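Local coordinates for protein 6-phosphogluconate dehydrogenase (Decarboxylating) (Geobacter metallireducens, PDB 4E21) that probably catalyses the NADP-dependent oxidative decarboxylation of 6-phosphogluconate in the pentose phosphate pathway, at residues B[218-223]-B[277-282]; B[31-36]-B[139-144]. All blocks are in the same frame, centred on the assembly; numbering follows the deposited sequence.

Interaction 1 of 2, residues B[218-223]-B[277-282]; sequences YGLMAA and SWLLDL
Leu279 carries the whole of its helix's side of this contact. Its methyl CD1 lies 3.7 Å from Leu220 CB and 3.8 Å from Leu220 CD1, so it rests against the root and one branch tip of that leucine. CD2 lies 3.8 Å from Met221 CG, which is also 4.0 Å from Leu279 CD1. The fork of Leu279 thus spans Leu220 and Met221. Each of them crosses it at about a right angle. Leu279 CG is anti to its own carbonyl carbon (chi1 -73°), which sends the fork out toward the facing helix. Met221, a selenomethionine, touches through the CG methylene. Its chain bends at the CG-SE bond (chi3 57°), turning CE away. The three side chains are buried, and the contact between them is purely apolar.

The helix cap adds a polar link beside the contact. Ser277 is the N-cap of helix 278-289. Its OG accepts from Leu280 N at 3.2 Å, with an N-H...O angle of 156°. The same OG is hydrogen-bonded to the hydroxyl of Tyr224, one residue past 218-223, so the cap is tied to the other helix as well.

In the C-terminal domain, the contact joins the long helix 205-232 to the start of helix 278-289. The two backbones come nearest at Met221 and Leu279, whose CA atoms are 7.0 Å apart. Helix 321-333 also packs on 218-223, with Arg330 on Met221, Leu327 on Tyr218 and Ala326 on Ala222. Neighbouring subunits also pack here: Tyr224 of the second on Leu220, and Leu344 and Met347 of the third on Met221 and Leu279.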
loop_
_atom_site.group_PDB
_atom_site.type_symbol
_atom_site.label_atom_id
_atom_site.label_comp_id
_atom_site.label_asym_id
_atom_site.label_seq_id
_atom_site.Cartn_x
_atom_site.Cartn_y
_atom_site.Cartn_z
ATOM N N TYR B 218 7.081 8.590 -10.154
ATOM C CA TYR B 218 7.031 7.157 -9.888
ATOM C C TYR B 218 5.576 6.734 -9.635
ATOM O O TYR B 218 5.116 5.731 -10.175
ATOM C CB TYR B 218 7.848 6.802 -8.647
ATOM C CG TYR B 218 9.337 6.623 -8.817
ATOM C CD1 TYR B 218 10.080 7.394 -9.703
ATOM C CD2 TYR B 218 10.022 5.709 -8.028
ATOM C CE1 TYR B 218 11.476 7.228 -9.815
ATOM C CE2 TYR B 218 11.398 5.539 -8.133
ATOM C CZ TYR B 218 12.111 6.291 -9.021
ATOM O OH TYR B 218 13.468 6.082 -9.083
ATOM N N GLY B 219 4.883 7.490 -8.777
ATOM C CA GLY B 219 3.487 7.257 -8.467
ATOM C C GLY B 219 2.610 7.302 -9.714
ATOM O O GLY B 219 1.731 6.457 -9.883
ATOM N N LEU B 220 2.853 8.277 -10.593
ATOM C CA LEU B 220 2.058 8.427 -11.813
ATOM C C LEU B 220 2.266 7.254 -12.759
ATOM O O LEU B 220 1.299 6.710 -13.265
ATOM C CB LEU B 220 2.389 9.722 -12.551
ATOM C CG LEU B 220 2.283 11.042 -11.796
ATOM C CD1 LEU B 220 2.809 12.164 -12.674
ATOM C CD2 LEU B 220 0.813 11.292 -11.418
HETATM N N MSE B 221 3.524 6.879 -12.998
HETATM C CA MSE B 221 3.828 5.725 -13.829
HETATM C C MSE B 221 3.230 4.429 -13.275
HETATM O O MSE B 221 2.652 3.642 -14.029
HETATM C CB MSE B 221 5.329 5.577 -14.005
HETATM C CG MSE B 221 5.948 6.711 -14.801
HETATM SE SE MSE B 221 7.907 6.746 -14.615
HETATM C CE MSE B 221 8.351 4.955 -15.216
ATOM N N ALA B 222 3.367 4.213 -11.964
ATOM C CA ALA B 222 2.741 3.079 -11.297
ATOM C C ALA B 222 1.206 3.036 -11.452
ATOM O O ALA B 222 0.632 1.962 -11.603
ATOM C CB ALA B 222 3.131 3.040 -9.818
ATOM N N ALA B 223 0.538 4.183 -11.413
ATOM C CA ALA B 223 -0.916 4.199 -11.607
ATOM C C ALA B 223 -1.299 3.724 -13.016
ATOM O O ALA B 223 -2.203 2.896 -13.191
ATOM C CB ALA B 223 -1.493 5.590 -11.334
ATOM N N SER B 277 -1.866 13.083 -20.184
ATOM C CA SER B 277 -0.652 13.599 -19.585
ATOM C C SER B 277 0.500 13.198 -20.483
ATOM O O SER B 277 0.328 12.425 -21.436
ATOM C CB SER B 277 -0.429 12.989 -18.204
ATOM O OG SER B 277 -0.040 11.627 -18.338
ATOM N N TRP B 278 1.678 13.717 -20.164
ATOM C CA TRP B 278 2.863 13.434 -20.944
ATOM C C TRP B 278 3.195 11.962 -20.817
ATOM O O TRP B 278 3.468 11.287 -21.816
ATOM C CB TRP B 278 4.013 14.332 -20.478
ATOM C CG TRP B 278 5.348 13.982 -21.029
ATOM C CD1 TRP B 278 6.427 13.491 -20.328
ATOM C CD2 TRP B 278 5.783 14.121 -22.387
ATOM N NE1 TRP B 278 7.496 13.305 -21.178
ATOM C CE2 TRP B 278 7.126 13.687 -22.444
ATOM C CE3 TRP B 278 5.167 14.560 -23.562
ATOM C CZ2 TRP B 278 7.854 13.678 -23.626
ATOM C CZ3 TRP B 278 5.897 14.559 -24.736
ATOM C CH2 TRP B 278 7.221 14.114 -24.762
ATOM N N LEU B 279 3.127 11.447 -19.595
ATOM C CA LEU B 279 3.349 10.021 -19.371
ATOM C C LEU B 279 2.409 9.104 -20.184
ATOM O O LEU B 279 2.836 8.041 -20.656
ATOM C CB LEU B 279 3.308 9.696 -17.873
ATOM C CG LEU B 279 4.572 10.210 -17.153
ATOM C CD1 LEU B 279 4.370 10.280 -15.638
ATOM C CD2 LEU B 279 5.789 9.363 -17.523
ATOM N N LEU B 280 1.158 9.523 -20.373
ATOM C CA LEU B 280 0.215 8.756 -21.202
ATOM C C LEU B 280 0.673 8.779 -22.647
ATOM O O LEU B 280 0.708 7.737 -23.310
ATOM C CB LEU B 280 -1.226 9.284 -21.091
ATOM C CG LEU B 280 -2.293 8.595 -21.957
ATOM C CD1 LEU B 280 -2.550 7.164 -21.497
ATOM C CD2 LEU B 280 -3.585 9.375 -21.932
ATOM N N ASP B 281 1.023 9.975 -23.121
ATOM C CA ASP B 281 1.542 10.158 -24.485
ATOM C C ASP B 281 2.679 9.191 -24.737
ATOM O O ASP B 281 2.780 8.634 -25.821
ATOM C CB ASP B 281 2.035 11.597 -24.708
ATOM C CG ASP B 281 0.898 12.599 -24.745
ATOM O OD1 ASP B 281 -0.277 12.164 -24.703
ATOM O OD2 ASP B 281 1.160 13.818 -24.819
ATOM N N LEU B 282 3.531 8.999 -23.727
ATOM C CA LEU B 282 4.670 8.097 -23.839
ATOM C C LEU B 282 4.243 6.637 -23.821
ATOM O O LEU B 282 4.792 5.810 -24.552
ATOM C CB LEU B 282 5.665 8.349 -22.708
ATOM C CG LEU B 282 6.351 9.727 -22.694
ATOM C CD1 LEU B 282 7.427 9.862 -21.564
ATOM C CD2 LEU B 282 6.965 10.036 -24.060
#

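Interaction 2 of 2, residues B[31-36]-B[139-144]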
loop_
_atom_site.group_PDB
_atom_site.type_symbol
_atom_site.label_atom_id
_atom_site.label_comp_id
_atom_site.label_asym_id
_atom_site.label_seq_id
_atom_site.Cartn_x
_atom_site.Cartn_y
_atom_site.Cartn_z
ATOM N N GLY B 31 28.239 14.482 -20.920
ATOM C CA GLY B 31 27.311 13.437 -21.305
ATOM C C GLY B 31 26.128 14.040 -22.045
ATOM O O GLY B 31 26.093 15.246 -22.343
ATOM N N ARG B 32 25.143 13.202 -22.331
ATOM C CA ARG B 32 24.017 13.617 -23.157
ATOM C C ARG B 32 23.391 14.916 -22.650
ATOM O O ARG B 32 23.155 15.850 -23.427
ATOM C CB ARG B 32 22.981 12.484 -23.246
ATOM C CG ARG B 32 21.734 12.817 -24.045
ATOM C CD ARG B 32 22.059 13.248 -25.475
ATOM N NE ARG B 32 20.861 13.763 -26.143
ATOM C CZ ARG B 32 19.982 13.004 -26.798
ATOM N NH1 ARG B 32 20.183 11.692 -26.889
ATOM N NH2 ARG B 32 18.903 13.555 -27.364
HETATM N N MSE B 33 23.126 14.977 -21.349
HETATM C CA MSE B 33 22.452 16.137 -20.767
HETATM C C MSE B 33 23.312 17.410 -20.825
HETATM O O MSE B 33 22.829 18.476 -21.234
HETATM C CB MSE B 33 22.008 15.838 -19.334
HETATM C CG MSE B 33 20.864 14.820 -19.221
HETATM SE SE MSE B 33 19.258 15.548 -20.014
HETATM C CE MSE B 33 18.792 16.808 -18.596
ATOM N N GLY B 34 24.583 17.295 -20.436
ATOM C CA GLY B 34 25.495 18.435 -20.461
ATOM C C GLY B 34 25.721 18.975 -21.867
ATOM O O GLY B 34 25.650 20.190 -22.106
ATOM N N ALA B 35 25.973 18.062 -22.808
ATOM C CA ALA B 35 26.135 18.421 -24.213
ATOM C C ALA B 35 24.895 19.145 -24.772
ATOM O O ALA B 35 25.019 20.150 -25.482
ATOM C CB ALA B 35 26.463 17.188 -25.030
ATOM N N ASP B 36 23.710 18.638 -24.428
ATOM C CA ASP B 36 22.443 19.192 -24.913
ATOM C C ASP B 36 22.143 20.587 -24.395
ATOM O O ASP B 36 21.589 21.423 -25.113
ATOM C CB ASP B 36 21.274 18.263 -24.550
ATOM C CG ASP B 36 21.084 17.159 -25.559
ATOM O OD1 ASP B 36 21.749 17.234 -26.619
ATOM O OD2 ASP B 36 20.278 16.235 -25.300
ATOM N N VAL B 139 20.372 23.223 -9.133
ATOM C CA VAL B 139 19.317 23.186 -10.127
ATOM C C VAL B 139 18.873 21.751 -10.352
ATOM O O VAL B 139 19.667 20.900 -10.744
ATOM C CB VAL B 139 19.732 23.852 -11.474
ATOM C CG1 VAL B 139 18.647 23.658 -12.533
ATOM C CG2 VAL B 139 19.993 25.334 -11.279
ATOM N N GLY B 140 17.612 21.473 -10.045
ATOM C CA GLY B 140 17.006 20.222 -10.436
ATOM C C GLY B 140 16.438 20.443 -11.818
ATOM O O GLY B 140 15.640 21.360 -12.033
ATOM N N THR B 141 16.862 19.629 -12.774
ATOM C CA THR B 141 16.382 19.810 -14.128
ATOM C C THR B 141 15.537 18.609 -14.534
ATOM O O THR B 141 15.846 17.457 -14.213
ATOM C CB THR B 141 17.534 20.119 -15.135
ATOM O OG1 THR B 141 17.779 18.993 -15.975
ATOM C CG2 THR B 141 18.811 20.504 -14.404
ATOM N N SER B 142 14.412 18.886 -15.171
ATOM C CA SER B 142 13.566 17.816 -15.651
ATOM C C SER B 142 13.395 18.003 -17.153
ATOM O O SER B 142 13.565 19.112 -17.671
ATOM C CB SER B 142 12.221 17.841 -14.932
ATOM O OG SER B 142 11.281 17.023 -15.623
ATOM N N GLY B 143 13.060 16.928 -17.858
ATOM C CA GLY B 143 12.762 17.040 -19.275
ATOM C C GLY B 143 13.670 16.185 -20.137
ATOM O O GLY B 143 13.333 15.874 -21.269
ATOM N N GLY B 144 14.826 15.809 -19.599
ATOM C CA GLY B 144 15.704 14.850 -20.252
ATOM C C GLY B 144 16.100 15.176 -21.687
ATOM O O GLY B 144 16.505 16.297 -21.995
HETATM O O HOH W 1 18.085 17.221 -23.901
#
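Met33, a selenomethionine, reaches from the first turn of helix 32-43 to the end of strand 135-142 and the turn after it. Its CB already points toward 139-144. The chain then folds at chi2 (-65°) and chi3 (-75°), so selenium and terminal methyl meet different partners. SE lies against the peptide group after Gly144, 3.5 Å from Gly144 O and 3.6 Å from Gly144 C. The methyl CE is 4.0 Å from Gly144 CA and 3.6 Å from Thr141 OG1. Met33 and Thr141 run past each other in opposite directions, and CE touches OG1. Gly144 has a positive phi, a conformation that suits glycine.

Asp36, one turn along the helix, also has its CB toward the strand side, but it connects through water. That water donates to Asp36 OD2 and to Gly144 O, at 2.6 Å from the latter. Arg32 NE bonds the same OD2 in a salt bridge of 2.7 Å. It comes from the syn side, though 31° out of the carboxylate plane. The second oxygen, OD1, pairs with Arg39, so an arginine engages each carboxylate oxygen.

Gly31 and Gly34 fit the glycine-rich GxGxxG pattern of Rossmann-type nucleotide-binding domains, consistent with the assigned NADP binding. The contact packs the first turn of helix 32-43, which begins within this pattern, beside the end of strand 135-142. Tyr152 also packs on Met33 and Asp36.

The direct touch is a soft one, a selenoether and its methyl against a carbonyl and a hydroxyl oxygen. Direction comes from the water bridge. With two arginines bound, Asp36 is probably held as the carboxylate, well suited to accept from the water.

The two contacts share no element and lie in different domains, with centres 20 Å apart and nearest atoms about 6 Å apart. Interaction 1 is helix against helix in the helical C-terminal part, farther from the chain centre than interaction 2. Its touching residues are nevertheless all buried, and two further subunits pack on it. Interaction 2 is helix against strand end in the nucleotide-binding domain and is only partly buried. The chemistry follows the place. Carbon meets carbon in interaction 1, with a polar link beside it at the cap of helix 278-289. In interaction 2, a selenomethionine meets oxygen atoms, and a water joins carboxylate to backbone. Both reach the second subunit.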